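Side-chain contact in enolase (alpha proteobacterium BAL199, PDB 3UGV), which probably acts as a magnesium-dependent enzyme of the enolase superfamily, in the mandelate racemase and muconate lactonizing enzyme branch, whose substrate is not established: residues K169-V174 against D205-E210. Sequence-based numbering, arbitrary orientation.
Sequences KSPAEV and DIETAE
Thr-208 OG1 stands almost squarely over one face of the Pro-171 pyrrolidine ring, 3.8 Å from Pro-171 CG and 3.7 Å from Pro-171 CA, while the Glu-207 carboxylate meets the same ring at its CG edge. Glu-207 OE2 comes to 3.3 Å of Pro-171 CG. The carboxylate turns a face to that carbon, with its plane inclined to the ring by about 55°. An extended chain, CG anti to the backbone N (chi1 -163°), carries the acid to this edge on the exposed flank; the closest approach is an oxygen-carbon van der Waals contact. The polar side of Thr-208 is satisfied within its own helix, where OG1 bonds to Val-204 O.

These are neighbouring outer helices, 171-183 and 202-216, of the modified TIM barrel expected of the enolase superfamily, joined in sequence through strand 192-196. At the start of helix 171-183, Ser-170 is the N-cap: its OG accepts a weak bond from Glu-173 N and donates to the anti lone pair of Glu-173 OE1 (3.2 Å).

Deeper in, Val-174 CG1 presses on Thr-208 CG2 at 3.5 Å, tight for two methyls, with the side chains crossing at about a right angle. With methyl anti to the backbone N and hydroxyl anti to the carbonyl carbon, Thr-208 sends OG1 to the proline and CG2 to the valine. Leu-195 touches both Val-174 and Thr-208 from the barrel wall.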
ATOM      1  N   LYS F 169     -27.492 -25.225 -23.530  1.00 35.84           N
ATOM      2  CA  LYS F 169     -28.463 -26.295 -23.750  1.00 32.18           C
ATOM      3  C   LYS F 169     -28.419 -27.299 -22.600  1.00 33.50           C
ATOM      4  O   LYS F 169     -27.764 -27.062 -21.585  1.00 40.72           O
ATOM      5  CB  LYS F 169     -28.187 -26.983 -25.086  1.00 36.24           C
ATOM      6  CG  LYS F 169     -28.242 -26.013 -26.275  1.00 46.13           C
ATOM      7  CD  LYS F 169     -28.017 -26.723 -27.596  1.00 51.86           C
ATOM      8  CE  LYS F 169     -26.632 -27.355 -27.651  1.00 65.42           C
ATOM      9  NZ  LYS F 169     -26.426 -28.145 -28.903  1.00 72.13           N
ATOM     10  N   SER F 170     -29.119 -28.415 -22.746  1.00 29.87           N
ATOM     11  CA  SER F 170     -29.198 -29.405 -21.671  1.00 28.26           C
ATOM     12  C   SER F 170     -27.879 -30.156 -21.545  1.00 30.32           C
ATOM     13  O   SER F 170     -27.122 -30.254 -22.518  1.00 35.51           O
ATOM     14  CB  SER F 170     -30.305 -30.415 -21.967  1.00 33.51           C
ATOM     15  OG  SER F 170     -29.925 -31.251 -23.056  1.00 37.97           O
ATOM     16  N   PRO F 171     -27.609 -30.711 -20.352  1.00 30.29           N
ATOM     17  CA  PRO F 171     -26.388 -31.498 -20.138  1.00 26.59           C
ATOM     18  C   PRO F 171     -26.143 -32.540 -21.230  1.00 34.27           C
ATOM     19  O   PRO F 171     -25.059 -32.556 -21.820  1.00 32.06           O
ATOM     20  CB  PRO F 171     -26.648 -32.185 -18.793  1.00 27.00           C
ATOM     21  CG  PRO F 171     -27.545 -31.217 -18.059  1.00 26.77           C
ATOM     22  CD  PRO F 171     -28.392 -30.543 -19.111  1.00 25.51           C
ATOM     23  N   ALA F 172     -27.127 -33.402 -21.493  1.00 42.45           N
ATOM     24  CA  ALA F 172     -26.928 -34.496 -22.442  1.00 43.78           C
ATOM     25  C   ALA F 172     -26.637 -33.969 -23.844  1.00 35.24           C
ATOM     26  O   ALA F 172     -25.823 -34.526 -24.561  1.00 36.83           O
ATOM     27  CB  ALA F 172     -28.129 -35.441 -22.453  1.00 42.60           C
ATOM     28  N   GLU F 173     -27.302 -32.888 -24.226  1.00 39.07           N
ATOM     29  CA  GLU F 173     -27.065 -32.273 -25.524  1.00 39.02           C
ATOM     30  C   GLU F 173     -25.678 -31.659 -25.596  1.00 34.83           C
ATOM     31  O   GLU F 173     -25.042 -31.676 -26.641  1.00 38.87           O
ATOM     32  CB  GLU F 173     -28.076 -31.165 -25.782  1.00 45.29           C
ATOM     33  CG  GLU F 173     -29.412 -31.606 -26.310  1.00 53.39           C
ATOM     34  CD  GLU F 173     -30.255 -30.416 -26.705  1.00 65.39           C
ATOM     35  OE1 GLU F 173     -30.720 -29.694 -25.795  1.00 71.11           O
ATOM     36  OE2 GLU F 173     -30.424 -30.185 -27.922  1.00 70.29           O
ATOM     37  N   VAL F 174     -25.216 -31.094 -24.486  1.00 34.19           N
ATOM     38  CA  VAL F 174     -23.922 -30.425 -24.486  1.00 31.05           C
ATOM     39  C   VAL F 174     -22.803 -31.466 -24.511  1.00 26.04           C
ATOM     40  O   VAL F 174     -21.787 -31.289 -25.190  1.00 28.07           O
ATOM     41  CB  VAL F 174     -23.786 -29.439 -23.302  1.00 31.47           C
ATOM     42  CG1 VAL F 174     -22.342 -28.989 -23.133  1.00 23.42           C
ATOM     43  CG2 VAL F 174     -24.701 -28.240 -23.526  1.00 26.89           C
ATOM     44  N   ASP F 205     -25.370 -26.223 -14.400  1.00 31.99           N
ATOM     45  CA  ASP F 205     -24.074 -25.873 -14.994  1.00 26.82           C
ATOM     46  C   ASP F 205     -23.049 -26.947 -14.646  1.00 27.06           C
ATOM     47  O   ASP F 205     -22.297 -27.419 -15.492  1.00 35.11           O
ATOM     48  CB  ASP F 205     -23.565 -24.531 -14.450  1.00 21.38           C
ATOM     49  CG  ASP F 205     -24.142 -23.336 -15.174  1.00 24.36           C
ATOM     50  OD1 ASP F 205     -24.531 -23.464 -16.351  1.00 27.89           O
ATOM     51  OD2 ASP F 205     -24.188 -22.250 -14.561  1.00 31.09           O
ATOM     52  N   ILE F 206     -23.024 -27.316 -13.375  1.00 23.08           N
ATOM     53  CA  ILE F 206     -22.059 -28.274 -12.866  1.00 24.04           C
ATOM     54  C   ILE F 206     -22.352 -29.645 -13.467  1.00 30.51           C
ATOM     55  O   ILE F 206     -21.454 -30.385 -13.856  1.00 34.90           O
ATOM     56  CB  ILE F 206     -22.142 -28.324 -11.325  1.00 22.61           C
ATOM     57  CG1 ILE F 206     -21.514 -27.054 -10.736  1.00 28.02           C
ATOM     58  CG2 ILE F 206     -21.487 -29.591 -10.777  1.00 16.41           C
ATOM     59  CD1 ILE F 206     -21.748 -26.893  -9.267  1.00 41.32           C
ATOM     60  N   GLU F 207     -23.635 -29.965 -13.537  1.00 28.12           N
ATOM     61  CA  GLU F 207     -24.108 -31.191 -14.152  1.00 32.80           C
ATOM     62  C   GLU F 207     -23.587 -31.277 -15.583  1.00 30.62           C
ATOM     63  O   GLU F 207     -23.123 -32.331 -16.027  1.00 32.37           O
ATOM     64  CB  GLU F 207     -25.631 -31.175 -14.145  1.00 34.24           C
ATOM     65  CG  GLU F 207     -26.303 -32.494 -14.374  1.00 46.42           C
ATOM     66  CD  GLU F 207     -27.817 -32.335 -14.423  1.00 59.29           C
ATOM     67  OE1 GLU F 207     -28.374 -31.642 -13.537  1.00 53.69           O
ATOM     68  OE2 GLU F 207     -28.440 -32.883 -15.362  1.00 66.37           O
ATOM     69  N   THR F 208     -23.655 -30.154 -16.297  1.00 21.56           N
ATOM     70  CA  THR F 208     -23.131 -30.082 -17.657  1.00 20.74           C
ATOM     71  C   THR F 208     -21.622 -30.358 -17.743  1.00 23.70           C
ATOM     72  O   THR F 208     -21.180 -31.139 -18.584  1.00 27.91           O
ATOM     73  CB  THR F 208     -23.461 -28.738 -18.292  1.00 27.31           C
ATOM     74  OG1 THR F 208     -24.879 -28.583 -18.340  1.00 31.90           O
ATOM     75  CG2 THR F 208     -22.916 -28.673 -19.704  1.00 21.15           C
ATOM     76  N   ALA F 209     -20.839 -29.715 -16.877  1.00 21.91           N
ATOM     77  CA  ALA F 209     -19.407 -29.968 -16.801  1.00 24.19           C
ATOM     78  C   ALA F 209     -19.122 -31.465 -16.607  1.00 27.45           C
ATOM     79  O   ALA F 209     -18.294 -32.055 -17.322  1.00 24.55           O
ATOM     80  CB  ALA F 209     -18.779 -29.141 -15.658  1.00 20.86           C
ATOM     81  N   GLU F 210     -19.811 -32.078 -15.645  1.00 27.06           N
ATOM     82  CA  GLU F 210     -19.605 -33.498 -15.337  1.00 23.76           C
ATOM     83  C   GLU F 210     -19.974 -34.362 -16.533  1.00 23.63           C
ATOM     84  O   GLU F 210     -19.266 -35.302 -16.851  1.00 23.89           O
ATOM     85  CB  GLU F 210     -20.403 -33.929 -14.100  1.00 27.06           C
ATOM     86  CG  GLU F 210     -20.063 -33.164 -12.801  1.00 39.75           C
ATOM     87  CD  GLU F 210     -18.670 -33.482 -12.241  1.00 61.46           C
ATOM     88  OE1 GLU F 210     -17.875 -34.161 -12.933  1.00 67.37           O
ATOM     89  OE2 GLU F 210     -18.371 -33.053 -11.099  1.00 69.70           O
TER